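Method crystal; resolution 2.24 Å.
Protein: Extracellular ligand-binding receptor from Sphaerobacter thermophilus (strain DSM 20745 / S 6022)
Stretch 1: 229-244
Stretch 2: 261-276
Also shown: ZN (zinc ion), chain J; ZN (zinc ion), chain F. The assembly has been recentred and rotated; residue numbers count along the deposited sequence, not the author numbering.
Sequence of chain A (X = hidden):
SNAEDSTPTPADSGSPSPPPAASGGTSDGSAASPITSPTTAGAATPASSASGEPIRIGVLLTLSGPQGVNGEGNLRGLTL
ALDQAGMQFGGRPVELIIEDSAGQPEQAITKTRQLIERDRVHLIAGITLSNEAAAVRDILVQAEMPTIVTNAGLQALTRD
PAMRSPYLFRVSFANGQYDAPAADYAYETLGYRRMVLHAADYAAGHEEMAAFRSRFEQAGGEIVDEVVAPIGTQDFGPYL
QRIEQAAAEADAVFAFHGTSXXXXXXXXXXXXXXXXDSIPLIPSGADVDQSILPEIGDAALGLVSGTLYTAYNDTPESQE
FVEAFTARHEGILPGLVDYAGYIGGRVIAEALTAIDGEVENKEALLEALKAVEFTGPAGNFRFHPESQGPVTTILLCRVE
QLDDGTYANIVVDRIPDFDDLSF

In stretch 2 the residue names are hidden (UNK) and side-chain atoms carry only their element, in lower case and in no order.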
# COMPACT_ATOMS: atom_id res chain seq x y z
N ALA A 229 -5.59 -0.97 20.24
CA ALA A 229 -4.41 -1.02 21.10
C ALA A 229 -3.48 0.12 20.75
O ALA A 229 -3.32 0.38 19.57
CB ALA A 229 -3.70 -2.35 20.89
N PRO A 230 -2.89 0.84 21.75
CA PRO A 230 -2.04 1.98 21.35
C PRO A 230 -0.89 1.57 20.45
O PRO A 230 -0.39 0.45 20.53
CB PRO A 230 -1.46 2.50 22.67
CG PRO A 230 -2.34 1.95 23.75
CD PRO A 230 -2.92 0.66 23.21
N ILE A 231 -0.43 2.52 19.64
CA ILE A 231 0.81 2.33 18.93
C ILE A 231 1.91 2.01 19.94
O ILE A 231 1.94 2.64 21.00
CB ILE A 231 1.26 3.60 18.18
CG1 ILE A 231 0.20 4.07 17.19
CG2 ILE A 231 2.58 3.34 17.47
CD1 ILE A 231 0.35 3.41 15.87
N GLY A 232 2.80 1.07 19.58
CA GLY A 232 3.96 0.68 20.39
C GLY A 232 3.65 -0.21 21.59
O GLY A 232 4.46 -0.28 22.53
N THR A 233 2.49 -0.88 21.58
CA THR A 233 2.13 -1.85 22.61
C THR A 233 3.12 -3.04 22.63
O THR A 233 3.46 -3.60 21.61
CB THR A 233 0.69 -2.36 22.40
OG1 THR A 233 -0.22 -1.27 22.57
CG2 THR A 233 0.35 -3.43 23.38
N GLN A 234 3.55 -3.41 23.84
CA GLN A 234 4.52 -4.43 24.07
C GLN A 234 3.82 -5.74 24.50
O GLN A 234 4.08 -6.81 23.95
CB GLN A 234 5.43 -3.95 25.20
CG GLN A 234 6.89 -4.26 24.96
CD GLN A 234 7.49 -3.40 23.87
OE1 GLN A 234 7.17 -2.22 23.75
NE2 GLN A 234 8.35 -3.99 23.07
N ASP A 235 2.92 -5.62 25.48
CA ASP A 235 2.14 -6.76 26.01
C ASP A 235 0.79 -6.71 25.34
O ASP A 235 -0.03 -5.86 25.67
CB ASP A 235 1.97 -6.66 27.59
CG ASP A 235 1.26 -7.92 28.22
OD1 ASP A 235 0.95 -8.88 27.41
OD2 ASP A 235 1.01 -8.00 29.53
N PHE A 236 0.53 -7.63 24.43
CA PHE A 236 -0.81 -7.68 23.76
C PHE A 236 -1.81 -8.52 24.59
O PHE A 236 -3.02 -8.46 24.34
CB PHE A 236 -0.72 -8.13 22.29
CG PHE A 236 -0.40 -7.00 21.34
CD1 PHE A 236 -1.37 -6.07 20.99
CD2 PHE A 236 0.87 -6.85 20.80
CE1 PHE A 236 -1.07 -5.01 20.15
CE2 PHE A 236 1.17 -5.80 19.93
CZ PHE A 236 0.21 -4.88 19.61
N GLY A 237 -1.30 -9.28 25.55
CA GLY A 237 -2.13 -9.98 26.60
C GLY A 237 -3.52 -9.39 26.85
O GLY A 237 -4.53 -10.04 26.64
N PRO A 238 -3.58 -8.13 27.29
CA PRO A 238 -4.89 -7.61 27.68
C PRO A 238 -5.82 -7.50 26.49
O PRO A 238 -6.98 -7.85 26.59
CB PRO A 238 -4.57 -6.23 28.30
CG PRO A 238 -3.12 -6.34 28.71
CD PRO A 238 -2.51 -7.15 27.58
N TYR A 239 -5.29 -7.05 25.35
CA TYR A 239 -6.11 -6.87 24.14
C TYR A 239 -6.54 -8.21 23.58
O TYR A 239 -7.62 -8.32 23.09
CB TYR A 239 -5.36 -6.03 23.11
CG TYR A 239 -4.92 -4.75 23.76
CD1 TYR A 239 -5.82 -3.71 23.95
CD2 TYR A 239 -3.64 -4.63 24.29
CE1 TYR A 239 -5.44 -2.55 24.63
CE2 TYR A 239 -3.25 -3.47 24.97
CZ TYR A 239 -4.15 -2.43 25.13
OH TYR A 239 -3.77 -1.30 25.81
N LEU A 240 -5.67 -9.21 23.70
CA LEU A 240 -5.95 -10.58 23.33
C LEU A 240 -7.06 -11.16 24.17
O LEU A 240 -7.98 -11.79 23.65
CB LEU A 240 -4.70 -11.45 23.48
CG LEU A 240 -3.55 -11.21 22.47
CD1 LEU A 240 -2.50 -12.29 22.60
CD2 LEU A 240 -4.02 -11.16 21.03
N GLN A 241 -6.99 -10.92 25.47
CA GLN A 241 -8.06 -11.34 26.35
C GLN A 241 -9.39 -10.67 25.90
O GLN A 241 -10.39 -11.36 25.74
CB GLN A 241 -7.68 -11.17 27.84
CG GLN A 241 -6.89 -12.39 28.36
CD GLN A 241 -6.35 -12.29 29.79
OE1 GLN A 241 -5.65 -13.20 30.26
NE2 GLN A 241 -6.70 -11.20 30.51
N ARG A 242 -9.38 -9.38 25.61
CA ARG A 242 -10.63 -8.73 25.18
C ARG A 242 -11.13 -9.31 23.88
O ARG A 242 -12.35 -9.52 23.70
CB ARG A 242 -10.47 -7.22 25.06
CG ARG A 242 -9.92 -6.58 26.33
CD ARG A 242 -10.11 -5.07 26.43
NE ARG A 242 -9.09 -4.47 27.31
CZ ARG A 242 -8.96 -3.16 27.56
NH1 ARG A 242 -7.99 -2.75 28.39
NH2 ARG A 242 -9.77 -2.26 27.01
N ILE A 243 -10.20 -9.60 22.96
CA ILE A 243 -10.59 -10.21 21.72
C ILE A 243 -11.21 -11.56 22.01
O ILE A 243 -12.26 -11.86 21.48
CB ILE A 243 -9.42 -10.36 20.73
CG1 ILE A 243 -8.97 -8.98 20.24
CG2 ILE A 243 -9.80 -11.29 19.58
CD1 ILE A 243 -7.58 -8.94 19.62
N GLU A 244 -10.58 -12.36 22.86
CA GLU A 244 -11.10 -13.68 23.18
C GLU A 244 -12.55 -13.58 23.59
O GLU A 244 -13.37 -14.40 23.20
CB GLU A 244 -10.36 -14.36 24.35
CG GLU A 244 -10.55 -15.89 24.30
CD GLU A 244 -10.34 -16.61 25.60
OE1 GLU A 244 -9.87 -15.99 26.58
OE2 GLU A 244 -10.62 -17.84 25.63
N UNK A 261 6.67 -3.41 14.12
CA UNK A 261 7.05 -4.31 15.16
C UNK A 261 5.80 -4.61 15.98
O UNK A 261 5.72 -5.68 16.53
c UNK A 261 8.17 -3.71 16.03
o UNK A 261 7.72 -2.46 16.53
c UNK A 261 9.44 -3.48 15.19
N UNK A 262 4.83 -3.69 16.05
CA UNK A 262 3.51 -4.01 16.60
C UNK A 262 2.93 -5.32 15.96
O UNK A 262 2.37 -6.23 16.63
o UNK A 262 3.71 -1.69 18.16
o UNK A 262 1.91 -0.72 17.36
c UNK A 262 2.52 -2.84 16.38
c UNK A 262 2.74 -1.67 17.36
N UNK A 263 3.06 -5.42 14.65
CA UNK A 263 2.46 -6.54 13.93
C UNK A 263 3.13 -7.84 14.27
O UNK A 263 2.44 -8.85 14.45
c UNK A 263 2.45 -6.27 12.46
N UNK A 264 4.45 -7.80 14.42
CA UNK A 264 5.25 -8.95 14.79
C UNK A 264 4.88 -9.40 16.21
O UNK A 264 4.58 -10.62 16.42
c UNK A 264 7.58 -9.84 15.28
c UNK A 264 7.19 -8.31 13.30
c UNK A 264 8.60 -7.72 13.20
c UNK A 264 6.76 -8.65 14.73
N UNK A 265 4.87 -8.45 17.16
CA UNK A 265 4.52 -8.78 18.57
C UNK A 265 3.05 -9.30 18.68
O UNK A 265 2.76 -10.26 19.39
n UNK A 265 5.43 -3.02 19.45
n UNK A 265 5.71 -5.04 20.56
c UNK A 265 6.21 -4.06 19.78
c UNK A 265 6.26 -7.31 19.79
n UNK A 265 7.48 -4.09 19.36
c UNK A 265 6.43 -6.28 20.94
c UNK A 265 4.78 -7.58 19.51
N UNK A 266 2.13 -8.70 17.93
CA UNK A 266 0.78 -9.18 17.97
C UNK A 266 0.64 -10.63 17.44
O UNK A 266 0.07 -11.50 18.12
c UNK A 266 -2.46 -8.67 18.14
c UNK A 266 -4.14 -9.96 16.95
c UNK A 266 -1.58 -8.84 17.11
c UNK A 266 -3.25 -10.14 15.92
c UNK A 266 -0.18 -8.28 17.20
c UNK A 266 -3.74 -9.22 18.06
c UNK A 266 -1.97 -9.58 16.01
N UNK A 267 1.15 -10.90 16.23
CA UNK A 267 0.97 -12.23 15.65
C UNK A 267 1.63 -13.27 16.49
O UNK A 267 1.05 -14.30 16.77
c UNK A 267 1.08 -11.43 11.93
c UNK A 267 -0.73 -12.57 13.20
c UNK A 267 1.51 -12.30 14.23
c UNK A 267 0.49 -11.68 13.29
N UNK A 268 2.83 -12.98 16.97
CA UNK A 268 3.57 -13.98 17.72
C UNK A 268 2.80 -14.25 19.02
O UNK A 268 2.71 -15.40 19.45
c UNK A 268 5.04 -13.52 18.02
c UNK A 268 5.97 -13.71 16.81
c UNK A 268 5.63 -14.27 19.21
N UNK A 269 2.25 -13.22 19.65
CA UNK A 269 1.59 -13.43 20.95
C UNK A 269 0.21 -14.04 20.76
O UNK A 269 -0.29 -14.79 21.59
c UNK A 269 2.93 -11.58 22.11
n UNK A 269 3.96 -9.53 22.84
c UNK A 269 1.53 -12.14 21.77
c UNK A 269 2.88 -10.25 22.86
o UNK A 269 1.86 -9.88 23.44
N UNK A 270 -0.39 -13.74 19.63
CA UNK A 270 -1.64 -14.38 19.26
C UNK A 270 -1.46 -15.90 19.23
O UNK A 270 -2.31 -16.62 19.73
c UNK A 270 -5.19 -15.61 16.57
c UNK A 270 -6.22 -14.81 17.02
c UNK A 270 -5.96 -13.70 17.79
c UNK A 270 -4.64 -13.39 18.08
c UNK A 270 -3.57 -14.19 17.63
o UNK A 270 -7.51 -15.15 16.74
c UNK A 270 -2.15 -13.83 17.94
c UNK A 270 -3.87 -15.31 16.89
N UNK A 271 -0.33 -16.37 18.76
CA UNK A 271 -0.11 -17.80 18.72
C UNK A 271 0.34 -18.34 20.04
O UNK A 271 -0.16 -19.34 20.51
n UNK A 271 2.76 -20.72 16.06
o UNK A 271 3.64 -18.99 17.18
c UNK A 271 2.69 -19.74 16.93
c UNK A 271 0.95 -18.12 17.68
c UNK A 271 1.35 -19.58 17.63
N UNK A 272 1.29 -17.67 20.66
CA UNK A 272 1.82 -18.11 21.95
C UNK A 272 0.78 -18.17 23.06
O UNK A 272 0.82 -19.05 23.91
c UNK A 272 3.00 -17.21 22.38
c UNK A 272 5.46 -16.68 21.97
c UNK A 272 4.23 -17.45 21.52
o UNK A 272 5.32 -15.63 22.65
o UNK A 272 6.58 -17.13 21.63
N UNK A 273 -0.17 -17.26 23.01
CA UNK A 273 -1.23 -17.14 24.04
C UNK A 273 -2.33 -18.18 23.77
O UNK A 273 -3.12 -18.47 24.64
c UNK A 273 -1.80 -15.74 23.95
c UNK A 273 -4.52 -14.53 26.30
c UNK A 273 -3.78 -14.20 27.42
c UNK A 273 -1.76 -14.87 26.29
c UNK A 273 -2.49 -15.24 25.18
c UNK A 273 -3.87 -15.03 25.18
c UNK A 273 -2.40 -14.37 27.42
N UNK A 274 -2.37 -18.77 22.57
CA UNK A 274 -3.24 -19.92 22.39
C UNK A 274 -4.43 -19.63 21.49
O UNK A 274 -5.17 -20.55 21.12
N UNK A 275 -4.59 -18.37 21.11
CA UNK A 275 -5.71 -17.97 20.27
C UNK A 275 -5.59 -18.49 18.86
O UNK A 275 -6.57 -18.77 18.24
c UNK A 275 -6.14 -15.82 21.63
c UNK A 275 -6.92 -16.73 22.58
c UNK A 275 -6.90 -14.51 21.48
c UNK A 275 -5.92 -16.45 20.26
N UNK A 276 -4.41 -18.65 18.35
CA UNK A 276 -4.31 -19.18 17.00
C UNK A 276 -4.94 -20.57 16.90
O UNK A 276 -5.62 -20.90 15.93
c UNK A 276 -2.87 -19.18 16.56
c UNK A 276 -2.76 -19.70 15.19
c UNK A 276 -1.65 -19.72 13.06
c UNK A 276 -1.44 -19.50 14.56
n UNK A 276 -0.37 -20.18 12.52
ZN ZN J . -8.64 -17.28 27.40
ZN ZN F . 0.46 -9.60 30.20
O HOH W 1 -7.01 -18.61 26.01

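Position 261 has one carbon carrying an oxygen and a carbon, and it touches nothing on stretch 1. It is Thr-261.

Position 262 has two carbons, the second carrying two oxygens. One oxygen lies 3.0 Å from Gly-232 N. This is Asp-262, and Gly-232 N donates to its OD2.

Position 263 has a single carbon pointing away from stretch 1: Ala-263. Position 264 has four carbons forked at the first, one arm two carbons long. It also points away, and is Ile-264.

Position 265 has three carbons, a nitrogen, then a carbon with two more nitrogens. Two of its nitrogens lie 2.9 and 3.0 Å from Thr-233 O, and Gln-234 NE2 lies over one face of the group. This is a guanidinium, so the residue is Arg-265. Its NE and NH2 both donate to that oxygen. Arg-265 NH2 also forms a salt bridge to Asp-262 OD1 at 2.5 Å.

Position 266 has one carbon and a ring of six carbons, with no oxygen. The first carbon sits over the Phe-236 ring, 4.0 Å from the centroid, and the edge of its own ring is turned toward the face of that ring. It is Phe-266.

Position 267 has four carbons forked at the second and points away: Leu-267. Position 268 has one carbon carrying two others, out of reach: Val-268.

Position 269 has three carbons, the third carrying two further atoms, one oxygen and one nitrogen. The nitrogen lies 2.9 Å from Gln-234 O, and the oxygen 2.8 Å from Phe-236 N. It is an amide, Gln-269. Its NE2 donates and its OE1 accepts.

Position 270 has a six-carbon ring bearing an oxygen. A ring carbon lies 3.7 Å from Leu-240 CD2. It is Tyr-270, and that carbon is CD1.

Position 271 has three carbons, then one oxygen and one nitrogen. It is Gln-271, facing away. Position 272 has three carbons ending in two oxygens, with no contact: Glu-272.

Position 273 has one carbon and an all-carbon ring. Its CB lies 3.8 Å from Leu-240 CD1. It is Phe-273.

Position 274 has no side-chain atoms. Its positive phi suits Gly-274. Position 275 has four carbons forked at the second. An end carbon lies 3.6 Å from Leu-240 O. It is Leu-275. Position 276 has four carbons in a row ending in nitrogen, Lys-276, out of reach.

The contact has two parts. Before the helix of stretch 1, backbone N and O groups of the loop are met by Asp-262, Arg-265 and Gln-269. The salt bridge holds the first two together. Further on, Phe-236 packs on Phe-266, and Leu-240 touches Phe-266, Tyr-270, Phe-273 and Leu-275. The helices cross at -59°.

Stretch 2, residues 261-276: TDAIRFLVQYQEFGLK
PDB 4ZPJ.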